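PDB 1R6V: subtilisin-like serine protease from Fervidobacterium pennivorans, which degrades keratin into peptides as a calcium-binding serine protease of the subtilisin family, letting the bacterium grow on native feathers. Local coordinates for residues A[507-512]-A[523-528]. The protein carries 1 engineered substitution. Numbering follows the deposited sequence.
Sequences HWDRAL and GYAIAL
D509 reaches across to the backbone of 523-528, where its OD1 accepts Y524 N at 2.7 Å in a nearly straight bond and, more weakly, the amide of G523. D509 is the centre of an inverse gamma turn, and both segments belong to the long loop joining strands 496-505 and 535-543 of the Ig-like sandwich domain. A chi1 of -167° sets CG anti to the backbone N, on the side of 523-528, and from there OD1 meets the amides; the Y524 N-H comes to OD1 from above the carboxylate plane, 46° out of it. OD2 accepts the amide of G522, so three consecutive N-H groups grip one side chain. Water 2 gives a hydrogen to A527 O at 2.7 Å and weakly accepts from D509 N, bridging the backbones. Beside it, the CA-H of H507 makes a CA-H...O contact with A527 O, 3.5 Å from H507 CA.

The Y524 hydroxyl is hydrogen-bonded to D79 OD1 and K75 NZ of the propeptide, tying this loop to that domain. The side chains of Y524 and W508 cross at about a right angle, with W508 CH2 3.5 Å from Y524 CB. A525 CB sits 3.8 Å from the centroid of the five-membered indole ring in a CH-pi contact. An alanine in place of W508 would remove the indole and probably leave a gap against A525 CB and Y524 CB. A525 CB also lies 3.4 Å from D509 CB.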
loop_
_atom_site.group_PDB
_atom_site.type_symbol
_atom_site.label_atom_id
_atom_site.label_comp_id
_atom_site.label_asym_id
_atom_site.label_seq_id
_atom_site.Cartn_x
_atom_site.Cartn_y
_atom_site.Cartn_z
ATOM N N HIS A 507 -3.296 -13.817 -10.850
ATOM C CA HIS A 507 -4.307 -13.978 -11.886
ATOM C C HIS A 507 -5.656 -13.540 -11.329
ATOM O O HIS A 507 -6.539 -14.372 -11.113
ATOM C CB HIS A 507 -4.371 -15.442 -12.331
ATOM C CG HIS A 507 -4.146 -16.421 -11.218
ATOM N ND1 HIS A 507 -2.917 -16.599 -10.622
ATOM C CD2 HIS A 507 -4.995 -17.270 -10.591
ATOM C CE1 HIS A 507 -3.014 -17.517 -9.677
ATOM N NE2 HIS A 507 -4.265 -17.939 -9.637
ATOM N N TRP A 508 -5.811 -12.238 -11.095
ATOM C CA TRP A 508 -7.051 -11.689 -10.539
ATOM C C TRP A 508 -8.113 -11.407 -11.587
ATOM O O TRP A 508 -9.267 -11.141 -11.252
ATOM C CB TRP A 508 -6.776 -10.384 -9.789
ATOM C CG TRP A 508 -6.168 -9.300 -10.648
ATOM C CD1 TRP A 508 -4.845 -9.117 -10.905
ATOM C CD2 TRP A 508 -6.862 -8.255 -11.359
ATOM N NE1 TRP A 508 -4.663 -8.031 -11.726
ATOM C CE2 TRP A 508 -5.884 -7.483 -12.021
ATOM C CE3 TRP A 508 -8.213 -7.902 -11.500
ATOM C CZ2 TRP A 508 -6.210 -6.368 -12.816
ATOM C CZ3 TRP A 508 -8.540 -6.795 -12.291
ATOM C CH2 TRP A 508 -7.540 -6.041 -12.937
ATOM N N ASP A 509 -7.699 -11.446 -12.849
ATOM C CA ASP A 509 -8.566 -11.188 -13.989
ATOM C C ASP A 509 -9.302 -12.483 -14.320
ATOM O O ASP A 509 -9.025 -13.130 -15.329
ATOM C CB ASP A 509 -7.699 -10.740 -15.173
ATOM C CG ASP A 509 -8.504 -10.154 -16.310
ATOM O OD1 ASP A 509 -7.891 -9.877 -17.361
ATOM O OD2 ASP A 509 -9.731 -9.967 -16.158
ATOM N N ARG A 510 -10.230 -12.859 -13.447
ATOM C CA ARG A 510 -11.012 -14.081 -13.610
ATOM C C ARG A 510 -11.742 -14.100 -14.948
ATOM O O ARG A 510 -11.818 -13.082 -15.641
ATOM C CB ARG A 510 -12.011 -14.211 -12.462
ATOM N N ALA A 511 -12.274 -15.264 -15.310
ATOM C CA ALA A 511 -13.007 -15.422 -16.562
ATOM C C ALA A 511 -14.309 -16.184 -16.317
ATOM O O ALA A 511 -14.725 -17.004 -17.140
ATOM C CB ALA A 511 -12.143 -16.164 -17.582
ATOM N N LEU A 512 -14.944 -15.911 -15.181
ATOM C CA LEU A 512 -16.197 -16.571 -14.814
ATOM C C LEU A 512 -17.102 -15.637 -14.013
ATOM O O LEU A 512 -16.673 -15.038 -13.024
ATOM C CB LEU A 512 -15.901 -17.833 -14.004
ATOM N N GLY A 523 -8.165 -9.102 -19.790
ATOM C CA GLY A 523 -6.806 -8.924 -20.268
ATOM C C GLY A 523 -6.116 -7.844 -19.441
ATOM O O GLY A 523 -5.296 -7.081 -19.950
ATOM N N TYR A 524 -6.441 -7.779 -18.153
ATOM C CA TYR A 524 -5.845 -6.759 -17.277
ATOM C C TYR A 524 -4.716 -7.298 -16.394
ATOM O O TYR A 524 -3.741 -6.593 -16.111
ATOM C CB TYR A 524 -6.914 -6.149 -16.375
ATOM C CG TYR A 524 -8.164 -5.723 -17.107
ATOM C CD1 TYR A 524 -8.092 -4.935 -18.252
ATOM C CD2 TYR A 524 -9.416 -6.129 -16.659
ATOM C CE1 TYR A 524 -9.251 -4.566 -18.941
ATOM C CE2 TYR A 524 -10.577 -5.767 -17.331
ATOM C CZ TYR A 524 -10.489 -4.989 -18.471
ATOM O OH TYR A 524 -11.646 -4.645 -19.138
ATOM N N ALA A 525 -4.863 -8.536 -15.943
ATOM C CA ALA A 525 -3.855 -9.160 -15.090
ATOM C C ALA A 525 -2.631 -9.557 -15.900
ATOM O O ALA A 525 -2.670 -9.612 -17.122
ATOM C CB ALA A 525 -4.443 -10.382 -14.390
ATOM N N ILE A 526 -1.529 -9.827 -15.214
ATOM C CA ILE A 526 -0.315 -10.223 -15.900
ATOM C C ILE A 526 -0.505 -11.617 -16.487
ATOM O O ILE A 526 -0.106 -11.879 -17.620
ATOM C CB ILE A 526 0.862 -10.269 -14.934
ATOM C CG1 ILE A 526 1.210 -8.848 -14.476
ATOM C CG2 ILE A 526 2.046 -10.942 -15.594
ATOM C CD1 ILE A 526 1.620 -7.911 -15.612
ATOM N N ALA A 527 -1.093 -12.500 -15.685
ATOM C CA ALA A 527 -1.346 -13.877 -16.085
ATOM C C ALA A 527 -2.850 -14.071 -16.150
ATOM O O ALA A 527 -3.590 -13.527 -15.329
ATOM C CB ALA A 527 -0.740 -14.843 -15.063
ATOM N N LEU A 528 -3.302 -14.855 -17.118
ATOM C CA LEU A 528 -4.724 -15.095 -17.294
ATOM C C LEU A 528 -5.208 -16.405 -16.695
ATOM O O LEU A 528 -6.417 -16.622 -16.587
ATOM C CB LEU A 528 -5.058 -15.078 -18.793
ATOM C CG LEU A 528 -4.673 -13.787 -19.528
ATOM C CD1 LEU A 528 -4.943 -13.917 -21.033
ATOM C CD2 LEU A 528 -5.469 -12.626 -18.952
HETATM O O HOH W 1 -7.859 -16.166 -13.541
HETATM O O HOH W 2 -6.139 -13.329 -14.362
#